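Local coordinates for protein TRAP-type C4-dicarboxylate:H+ symport system substrate-binding component DctP (Shewanella oneidensis, PDB 4MX6) that binds succinate as the periplasmic solute-binding component of a TRAP-type transport system, and probably hands C4-dicarboxylates to its membrane partner for uptake with protons, at residues Ala99-Lys104 and Arg179-Asp184; Phe115-Leu120 and Ser183-Ala188; Glu218-Asn223 and Gly242-Met247. One frame throughout, in Å; residues are numbered along the deposited sequence.

The three contacts illustrate how a binding protein builds a pocket from distant parts of one chain. Interactions 1 and 3, centres 10 Å apart, hold the same succinate: interaction 1 grips one carboxylate with K104 and R179; interaction 3 reaches both, N219 adding a bond to that end while N223 and Y246 take the other. Their backbones also join directly, with L102 N 2.9 Å from D245 O. Interaction 2, centred 9 Å from interaction 1, comes no closer to the succinate than the L186 side chain, about 8 Å away. It shares S183 and D184 with interaction 1, and S103 OG lies 2.6 Å from D116 OD1, a probable hydrogen bond joining two parts of the connection between helices 86-91 and 124-132.

Interaction 1: Ala99-Lys104 and Arg179-Asp184; sequences APSLSK and RVMASD. With SIN (succinic acid), chain B.
M181 carries the packing between the loop 99-104 and the segment 179-184, successive parts of its side chain meeting K104, S101 and S103. Its CG lies against CE of K104, the two side chains crossing at about a right angle. The sulphur SD comes within 3.3 Å of S101 OG, and a bend at the last torsion (chi3 -79°) carries CE to 3.4 Å from S103 OG. That hydroxyl is hydrogen-bonded to D116, and L186 of helix 184-191 packs on M181 as well. Further along, the CB atoms of S103 and S183 pack against each other.

The polar link across the two backbones is indirect. The carbonyl oxygens S103 O and A182 O are both acceptors and make no bond to each other; one water donates to both, at 2.8 Å from S103 O and from A182 O. A182 is the centre of an inverse gamma turn, which leads the chain from strand 177-180 toward the following helix.

The charged groups converge on succinate. K104, extended beyond CG, reaches O4 of the ligand with NZ at 2.8 Å. R179 meets the same carboxylate with two nearly straight bonds, NH1 to O4 at 2.9 Å and NH2 to O3 at 2.8 Å, so that the carboxylate carbon C4 lies in the guanidinium plane, at its edge. M181 N stands over the centre of one guanidinium face. R179 NE is tied to K200 O. D83 makes a salt bridge with K104 NZ and a long, weak ion pair with R179 NH1.

K104 NZ and R179 NH1 are 4.5 Å apart, and two like charges so close would be expected to repel; sharing O4, together with D83 beside both groups, probably offsets this, which is consistent with a site suited to an anionic carboxylate.

Interaction 2: Phe115-Leu120 and Ser183-Ala188; sequences FDLPFL and SDVLAA
D116 meets S183, V185 and L186 in a buried contact, part polar and part apolar, between the loop 115-120 and the N-terminal end of helix 184-191. S183 is the N-cap: its OG donates to D116 OD2 at 2.7 Å, meeting the carboxylate on the anti side and 33° out of its plane, and accepts from L186 N at 3.1 Å. The other carboxylate oxygen, OD1, is taken by S103. With its hydroxyl partners on both oxygens, and a helix N-terminus nearby, the buried carboxylate would probably be stabilised as an anion.

Apolar atoms close round the aspartate stem. V185 CG1, anti to the backbone N (chi1 175°), presses on D116 CB at 3.5 Å and also touches L117 CD2. From another direction L186, crossing D116 at about a right angle, brings CD2 to 3.9 Å from D116 CB.

Beyond D116 the loop runs into a type II beta turn, L117 to L120, that faces the C-terminal helices: L117 packs on I331 of helix 328-337, and P118 O accepts from W319 NE1 of helix 305-326. On the other side of the contact, D184 is salt-bridged to K199 of strand 196-199.

Interaction 3: Glu218-Asn223 and Gly242-Met247; sequences ENTWSN and GVLDYM. With SIN (succinic acid), chain B.
Y246 and N223 approach each other through succinate, whose O2 lies at the edge of the tyrosine ring and in its plane; K51 makes a cation-pi contact with the same ring. The amide of N223 is turned so that N219 OD1 sits in its plane. The setting, in a chain of the type II periplasmic binding protein fold, is a helix N-cap after strand 217-219 set against strand 243-251. T220 is the cap residue, its OG1 accepting weakly from N223 N and also bonded to N156.

Y246 OH donates to succinate O2 at 2.6 Å, and N223 ND2 gives the same oxygen a second bond at 2.9 Å. N156 ND2 is also hydrogen-bonded to Y246 OH, so N156 meets both the cap residue and the tyrosine. N223 ND2 also donates to N219 OD1 at 2.9 Å, tilted 35° from that carbonyl plane. T220 N reaches the same OD1 at 3.0 Å, in the plane and on a lone pair. Two donors thus fix the rotation of the N219 amide and point ND2 at succinate O3, 2.9 Å away, though this bond is bent to 140°. An alanine at N219 would deprive O3 of that donor and would probably let the N223 amide turn away from O2, the N219 oxygen that accepts from N223 ND2 being gone.

L244 packs against the amides of N219 and N223. CG lies anti to the backbone N (chi1 166°), and the side chain crosses that of T220 at about a right angle, CB and CD2 both touching T220 CG2. The methyl CD2 ends 3.4 Å from N219 OD1 and 3.5 Å from N223 ND2, in contact with both partners of the bond that joins the asparagines.

Interaction 1: Ala99-Lys104 and Arg179-Asp184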
loop_
_atom_site.group_PDB
_atom_site.type_symbol
_atom_site.label_atom_id
_atom_site.label_comp_id
_atom_site.label_asym_id
_atom_site.label_seq_id
_atom_site.Cartn_x
_atom_site.Cartn_y
_atom_site.Cartn_z
ATOM N N ALA A 99 -0.605 -7.082 6.463
ATOM C CA ALA A 99 -1.262 -6.509 5.294
ATOM C C ALA A 99 -0.311 -5.529 4.598
ATOM O O ALA A 99 -0.523 -4.308 4.605
ATOM C CB ALA A 99 -2.589 -5.861 5.665
ATOM N N PRO A 100 0.759 -6.065 3.990
ATOM C CA PRO A 100 1.728 -5.206 3.310
ATOM C C PRO A 100 1.158 -4.570 2.066
ATOM O O PRO A 100 0.293 -5.139 1.389
ATOM C CB PRO A 100 2.856 -6.179 2.913
ATOM C CG PRO A 100 2.579 -7.460 3.668
ATOM C CD PRO A 100 1.097 -7.490 3.833
ATOM N N SER A 101 1.719 -3.421 1.720
ATOM C CA SER A 101 1.552 -2.879 0.390
ATOM C C SER A 101 1.810 -3.960 -0.657
ATOM O O SER A 101 2.742 -4.756 -0.533
ATOM C CB SER A 101 2.566 -1.764 0.181
ATOM O OG SER A 101 2.571 -1.364 -1.177
ATOM N N LEU A 102 1.031 -3.905 -1.737
ATOM C CA LEU A 102 1.201 -4.784 -2.881
ATOM C C LEU A 102 2.607 -4.668 -3.481
ATOM O O LEU A 102 3.022 -5.568 -4.202
ATOM C CB LEU A 102 0.112 -4.499 -3.929
ATOM C CG LEU A 102 -1.303 -4.825 -3.431
ATOM C CD1 LEU A 102 -2.361 -4.171 -4.279
ATOM C CD2 LEU A 102 -1.534 -6.329 -3.389
ATOM N N SER A 103 3.303 -3.558 -3.206
ATOM C CA SER A 103 4.652 -3.311 -3.690
ATOM C C SER A 103 5.724 -4.147 -3.002
ATOM O O SER A 103 6.870 -4.153 -3.442
ATOM C CB SER A 103 5.033 -1.848 -3.441
ATOM O OG SER A 103 4.006 -0.958 -3.827
ATOM N N LYS A 104 5.378 -4.830 -1.915
ATOM C CA LYS A 104 6.391 -5.378 -1.008
ATOM C C LYS A 104 6.507 -6.901 -1.053
ATOM O O LYS A 104 6.986 -7.524 -0.109
ATOM C CB LYS A 104 6.130 -4.880 0.431
ATOM C CG LYS A 104 6.349 -3.363 0.580
ATOM C CD LYS A 104 5.959 -2.826 1.940
ATOM C CE LYS A 104 6.112 -1.308 1.985
ATOM N NZ LYS A 104 5.537 -0.711 3.219
ATOM N N ARG A 179 12.654 8.458 -1.373
ATOM C CA ARG A 179 12.428 7.151 -0.770
ATOM C C ARG A 179 11.352 6.427 -1.564
ATOM O O ARG A 179 10.380 7.036 -2.011
ATOM C CB ARG A 179 11.987 7.285 0.679
ATOM C CG ARG A 179 11.665 5.952 1.365
ATOM C CD ARG A 179 10.178 5.608 1.318
ATOM N NE ARG A 179 9.911 4.308 1.939
ATOM C CZ ARG A 179 8.694 3.827 2.169
ATOM N NH1 ARG A 179 8.558 2.611 2.676
ATOM N NH2 ARG A 179 7.620 4.538 1.883
ATOM N N VAL A 180 11.528 5.118 -1.700
ATOM C CA VAL A 180 10.494 4.228 -2.219
ATOM C C VAL A 180 10.324 3.043 -1.269
ATOM O O VAL A 180 11.255 2.630 -0.568
ATOM C CB VAL A 180 10.794 3.708 -3.651
ATOM C CG1 VAL A 180 10.659 4.836 -4.661
ATOM C CG2 VAL A 180 12.154 3.031 -3.723
ATOM N N MET A 181 9.115 2.486 -1.285
ATOM C CA MET A 181 8.902 1.134 -0.795
ATOM C C MET A 181 9.853 0.198 -1.540
ATOM O O MET A 181 10.323 0.516 -2.634
ATOM C CB MET A 181 7.447 0.718 -1.025
ATOM C CG MET A 181 6.450 1.557 -0.231
ATOM S SD MET A 181 4.721 1.096 -0.454
ATOM C CE MET A 181 4.329 1.857 -2.031
ATOM N N ALA A 182 10.114 -0.974 -0.972
ATOM C CA ALA A 182 11.123 -1.869 -1.533
ATOM C C ALA A 182 10.615 -2.615 -2.770
ATOM O O ALA A 182 10.271 -3.790 -2.710
ATOM C CB ALA A 182 11.623 -2.831 -0.481
ATOM N N SER A 183 10.588 -1.900 -3.887
ATOM C CA SER A 183 10.054 -2.365 -5.159
ATOM C C SER A 183 10.958 -1.937 -6.297
ATOM O O SER A 183 11.267 -0.758 -6.444
ATOM C CB SER A 183 8.680 -1.747 -5.386
ATOM O OG SER A 183 8.314 -1.833 -6.752
ATOM N N ASP A 184 11.360 -2.891 -7.125
ATOM C CA ASP A 184 12.106 -2.569 -8.341
ATOM C C ASP A 184 11.294 -1.694 -9.311
ATOM O O ASP A 184 11.862 -0.890 -10.057
ATOM C CB ASP A 184 12.515 -3.844 -9.086
ATOM C CG ASP A 184 13.580 -4.649 -8.368
ATOM O OD1 ASP A 184 14.324 -4.079 -7.550
ATOM O OD2 ASP A 184 13.697 -5.860 -8.678
HETATM C C1 SIN B . 1.638 1.446 4.470
HETATM O O1 SIN B . 1.531 0.228 4.770
HETATM O O2 SIN B . 0.652 2.174 4.227
HETATM C C2 SIN B . 3.015 2.042 4.328
HETATM C C3 SIN B . 3.323 2.251 2.846
HETATM C C4 SIN B . 4.732 2.735 2.627
HETATM O O3 SIN B . 4.913 3.858 2.072
HETATM O O4 SIN B . 5.701 2.025 2.976
HETATM O O HOH W 1 8.856 -6.129 -3.103
#

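Interaction 2: Phe115-Leu120 and Ser183-Ala188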
loop_
_atom_site.group_PDB
_atom_site.type_symbol
_atom_site.label_atom_id
_atom_site.label_comp_id
_atom_site.label_asym_id
_atom_site.label_seq_id
_atom_site.Cartn_x
_atom_site.Cartn_y
_atom_site.Cartn_z
ATOM N N PHE A 115 0.720 -3.868 -9.962
ATOM C CA PHE A 115 0.077 -2.827 -9.181
ATOM C C PHE A 115 0.916 -1.561 -9.021
ATOM O O PHE A 115 0.369 -0.504 -8.718
ATOM C CB PHE A 115 -0.316 -3.368 -7.806
ATOM C CG PHE A 115 -1.554 -4.224 -7.816
ATOM C CD1 PHE A 115 -2.809 -3.647 -7.969
ATOM C CD2 PHE A 115 -1.465 -5.601 -7.632
ATOM C CE1 PHE A 115 -3.943 -4.428 -7.948
ATOM C CE2 PHE A 115 -2.604 -6.385 -7.609
ATOM C CZ PHE A 115 -3.846 -5.795 -7.767
ATOM N N ASP A 116 2.234 -1.670 -9.187
ATOM C CA ASP A 116 3.140 -0.541 -9.009
ATOM C C ASP A 116 3.314 0.299 -10.271
ATOM O O ASP A 116 3.947 1.343 -10.225
ATOM C CB ASP A 116 4.519 -1.047 -8.594
ATOM C CG ASP A 116 4.603 -1.438 -7.135
ATOM O OD1 ASP A 116 3.676 -1.088 -6.380
ATOM O OD2 ASP A 116 5.613 -2.079 -6.753
ATOM N N LEU A 117 2.819 -0.169 -11.413
ATOM C CA LEU A 117 3.100 0.538 -12.669
ATOM C C LEU A 117 2.519 1.960 -12.648
ATOM O O LEU A 117 1.349 2.160 -12.313
ATOM C CB LEU A 117 2.579 -0.250 -13.872
ATOM C CG LEU A 117 3.294 -1.580 -14.131
ATOM C CD1 LEU A 117 2.641 -2.317 -15.280
ATOM C CD2 LEU A 117 4.778 -1.384 -14.417
ATOM N N PRO A 118 3.335 2.955 -13.011
ATOM C CA PRO A 118 2.865 4.334 -12.875
ATOM C C PRO A 118 1.763 4.688 -13.870
ATOM O O PRO A 118 1.873 4.398 -15.062
ATOM C CB PRO A 118 4.134 5.155 -13.118
ATOM C CG PRO A 118 5.069 4.214 -13.869
ATOM C CD PRO A 118 4.775 2.874 -13.321
ATOM N N PHE A 119 0.712 5.310 -13.360
ATOM C CA PHE A 119 -0.441 5.755 -14.136
ATOM C C PHE A 119 -1.202 4.599 -14.810
ATOM O O PHE A 119 -1.963 4.812 -15.753
ATOM C CB PHE A 119 -0.043 6.823 -15.168
ATOM C CG PHE A 119 0.490 8.091 -14.548
ATOM C CD1 PHE A 119 -0.365 9.012 -13.977
ATOM C CD2 PHE A 119 1.848 8.357 -14.542
ATOM C CE1 PHE A 119 0.137 10.178 -13.408
ATOM C CE2 PHE A 119 2.340 9.516 -13.972
ATOM C CZ PHE A 119 1.481 10.424 -13.413
ATOM N N LEU A 120 -1.055 3.384 -14.300
ATOM C CA LEU A 120 -1.823 2.263 -14.834
ATOM C C LEU A 120 -3.322 2.425 -14.572
ATOM O O LEU A 120 -4.145 2.223 -15.470
ATOM C CB LEU A 120 -1.309 0.951 -14.248
ATOM C CG LEU A 120 -2.022 -0.321 -14.716
ATOM C CD1 LEU A 120 -1.990 -0.475 -16.236
ATOM C CD2 LEU A 120 -1.383 -1.523 -14.024
ATOM N N SER A 183 10.588 -1.900 -3.887
ATOM C CA SER A 183 10.054 -2.365 -5.159
ATOM C C SER A 183 10.958 -1.937 -6.297
ATOM O O SER A 183 11.267 -0.758 -6.444
ATOM C CB SER A 183 8.680 -1.747 -5.386
ATOM O OG SER A 183 8.314 -1.833 -6.752
ATOM N N ASP A 184 11.360 -2.891 -7.125
ATOM C CA ASP A 184 12.106 -2.569 -8.341
ATOM C C ASP A 184 11.294 -1.694 -9.311
ATOM O O ASP A 184 11.862 -0.890 -10.057
ATOM C CB ASP A 184 12.515 -3.844 -9.086
ATOM C CG ASP A 184 13.580 -4.649 -8.368
ATOM O OD1 ASP A 184 14.324 -4.079 -7.550
ATOM O OD2 ASP A 184 13.697 -5.860 -8.678
ATOM N N VAL A 185 9.975 -1.878 -9.347
ATOM C CA VAL A 185 9.158 -1.071 -10.245
ATOM C C VAL A 185 9.183 0.391 -9.779
ATOM O O VAL A 185 9.318 1.303 -10.603
ATOM C CB VAL A 185 7.697 -1.581 -10.324
ATOM C CG1 VAL A 185 6.856 -0.637 -11.168
ATOM C CG2 VAL A 185 7.636 -2.993 -10.904
ATOM N N LEU A 186 9.056 0.619 -8.468
ATOM C CA LEU A 186 9.044 1.991 -7.968
ATOM C C LEU A 186 10.414 2.650 -8.132
ATOM O O LEU A 186 10.503 3.838 -8.428
ATOM C CB LEU A 186 8.540 2.045 -6.524
ATOM C CG LEU A 186 7.131 1.468 -6.376
ATOM C CD1 LEU A 186 6.707 1.533 -4.927
ATOM C CD2 LEU A 186 6.125 2.192 -7.266
ATOM N N ALA A 187 11.491 1.882 -7.992
ATOM C CA ALA A 187 12.817 2.425 -8.279
ATOM C C ALA A 187 12.879 2.851 -9.750
ATOM O O ALA A 187 13.374 3.932 -10.076
ATOM C CB ALA A 187 13.895 1.412 -7.964
ATOM N N ALA A 188 12.383 2.001 -10.641
ATOM C CA ALA A 188 12.403 2.296 -12.067
ATOM C C ALA A 188 11.564 3.530 -12.403
ATOM O O ALA A 188 11.933 4.318 -13.285
ATOM C CB ALA A 188 11.929 1.091 -12.861
#

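Interaction 3: Glu218-Asn223 and Gly242-Met247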
loop_
_atom_site.group_PDB
_atom_site.type_symbol
_atom_site.label_atom_id
_atom_site.label_comp_id
_atom_site.label_asym_id
_atom_site.label_seq_id
_atom_site.Cartn_x
_atom_site.Cartn_y
_atom_site.Cartn_z
ATOM N N GLU A 218 6.615 9.423 -2.014
ATOM C CA GLU A 218 5.292 9.295 -2.637
ATOM C C GLU A 218 4.388 8.572 -1.643
ATOM O O GLU A 218 4.771 7.542 -1.072
ATOM C CB GLU A 218 5.357 8.525 -3.968
ATOM C CG GLU A 218 6.100 7.198 -3.871
ATOM C CD GLU A 218 5.831 6.219 -5.013
ATOM O OE1 GLU A 218 5.373 6.642 -6.086
ATOM O OE2 GLU A 218 6.056 5.005 -4.809
ATOM N N ASN A 219 3.181 9.079 -1.439
ATOM C CA ASN A 219 2.272 8.423 -0.505
ATOM C C ASN A 219 0.865 8.993 -0.601
ATOM O O ASN A 219 0.624 9.999 -1.273
ATOM C CB ASN A 219 2.788 8.472 0.944
ATOM C CG ASN A 219 2.727 7.108 1.583
ATOM O OD1 ASN A 219 1.652 6.502 1.641
ATOM N ND2 ASN A 219 3.872 6.571 1.969
ATOM N N THR A 220 -0.065 8.337 0.077
ATOM C CA THR A 220 -1.443 8.772 0.073
ATOM C C THR A 220 -1.647 9.908 1.065
ATOM O O THR A 220 -0.828 10.121 1.970
ATOM C CB THR A 220 -2.383 7.616 0.455
ATOM O OG1 THR A 220 -2.126 7.283 1.828
ATOM C CG2 THR A 220 -2.154 6.393 -0.446
ATOM N N TRP A 221 -2.753 10.624 0.935
ATOM C CA TRP A 221 -3.076 11.676 1.900
ATOM C C TRP A 221 -3.089 11.124 3.325
ATOM O O TRP A 221 -2.634 11.792 4.244
ATOM C CB TRP A 221 -4.416 12.360 1.603
ATOM C CG TRP A 221 -4.471 13.061 0.289
ATOM C CD1 TRP A 221 -5.229 12.703 -0.773
ATOM C CD2 TRP A 221 -3.755 14.241 -0.109
ATOM N NE1 TRP A 221 -5.038 13.567 -1.809
ATOM C CE2 TRP A 221 -4.132 14.519 -1.440
ATOM C CE3 TRP A 221 -2.837 15.085 0.518
ATOM C CZ2 TRP A 221 -3.632 15.602 -2.150
ATOM C CZ3 TRP A 221 -2.354 16.172 -0.196
ATOM C CH2 TRP A 221 -2.759 16.415 -1.512
ATOM N N SER A 222 -3.637 9.926 3.519
ATOM C CA SER A 222 -3.764 9.368 4.864
ATOM C C SER A 222 -2.409 9.145 5.512
ATOM O O SER A 222 -2.229 9.492 6.679
ATOM C CB SER A 222 -4.536 8.054 4.835
ATOM O OG SER A 222 -4.342 7.321 6.038
ATOM N N ASN A 223 -1.455 8.564 4.800
ATOM C CA ASN A 223 -0.117 8.396 5.367
ATOM C C ASN A 223 0.616 9.738 5.533
ATOM O O ASN A 223 1.320 9.962 6.524
ATOM C CB ASN A 223 0.720 7.423 4.544
ATOM C CG ASN A 223 0.460 5.975 4.915
ATOM O OD1 ASN A 223 0.053 5.659 6.052
ATOM N ND2 ASN A 223 0.724 5.085 3.981
ATOM N N GLY A 242 0.107 6.528 -8.916
ATOM C CA GLY A 242 0.129 5.087 -8.695
ATOM C C GLY A 242 -0.798 4.765 -7.550
ATOM O O GLY A 242 -1.285 5.677 -6.875
ATOM N N VAL A 243 -1.060 3.484 -7.317
ATOM C CA VAL A 243 -1.902 3.071 -6.197
ATOM C C VAL A 243 -1.068 2.506 -5.067
ATOM O O VAL A 243 -0.093 1.801 -5.298
ATOM C CB VAL A 243 -2.997 2.046 -6.630
ATOM C CG1 VAL A 243 -2.427 0.733 -7.155
ATOM C CG2 VAL A 243 -3.957 1.757 -5.481
ATOM N N LEU A 244 -1.460 2.856 -3.840
ATOM C CA LEU A 244 -0.986 2.183 -2.627
ATOM C C LEU A 244 -2.171 1.422 -2.060
ATOM O O LEU A 244 -3.090 2.012 -1.504
ATOM C CB LEU A 244 -0.459 3.173 -1.584
ATOM C CG LEU A 244 -0.258 2.560 -0.153
ATOM C CD1 LEU A 244 0.802 1.491 -0.139
ATOM C CD2 LEU A 244 0.080 3.620 0.887
ATOM N N ASP A 245 -2.154 0.107 -2.250
ATOM C CA ASP A 245 -3.145 -0.807 -1.693
ATOM C C ASP A 245 -2.412 -1.958 -1.017
ATOM O O ASP A 245 -1.195 -2.098 -1.144
ATOM C CB ASP A 245 -4.084 -1.358 -2.788
ATOM C CG ASP A 245 -5.421 -0.650 -2.877
ATOM O OD1 ASP A 245 -5.536 0.514 -2.456
ATOM O OD2 ASP A 245 -6.364 -1.312 -3.368
ATOM N N TYR A 246 -3.169 -2.782 -0.302
ATOM C CA TYR A 246 -2.623 -3.881 0.476
ATOM C C TYR A 246 -3.199 -5.227 0.072
ATOM O O TYR A 246 -4.337 -5.309 -0.369
ATOM C CB TYR A 246 -2.950 -3.670 1.950
ATOM C CG TYR A 246 -2.639 -2.294 2.476
ATOM C CD1 TYR A 246 -1.342 -1.830 2.515
ATOM C CD2 TYR A 246 -3.650 -1.466 2.937
ATOM C CE1 TYR A 246 -1.038 -0.570 3.025
ATOM C CE2 TYR A 246 -3.362 -0.223 3.476
ATOM C CZ TYR A 246 -2.062 0.220 3.519
ATOM O OH TYR A 246 -1.788 1.439 4.107
ATOM N N MET A 247 -2.432 -6.285 0.320
ATOM C CA MET A 247 -3.008 -7.633 0.391
ATOM C C MET A 247 -2.965 -8.098 1.838
ATOM O O MET A 247 -1.901 -8.113 2.450
ATOM C CB MET A 247 -2.269 -8.636 -0.505
ATOM C CG MET A 247 -3.051 -9.926 -0.648
ATOM S SD MET A 247 -2.255 -11.196 -1.665
ATOM C CE MET A 247 -2.273 -10.384 -3.256
HETATM C C1 SIN B . 1.638 1.446 4.470
HETATM O O1 SIN B . 1.531 0.228 4.770
HETATM O O2 SIN B . 0.652 2.174 4.227
HETATM C C2 SIN B . 3.015 2.042 4.328
HETATM C C3 SIN B . 3.323 2.251 2.846
HETATM C C4 SIN B . 4.732 2.735 2.627
HETATM O O3 SIN B . 4.913 3.858 2.072
HETATM O O4 SIN B . 5.701 2.025 2.976
#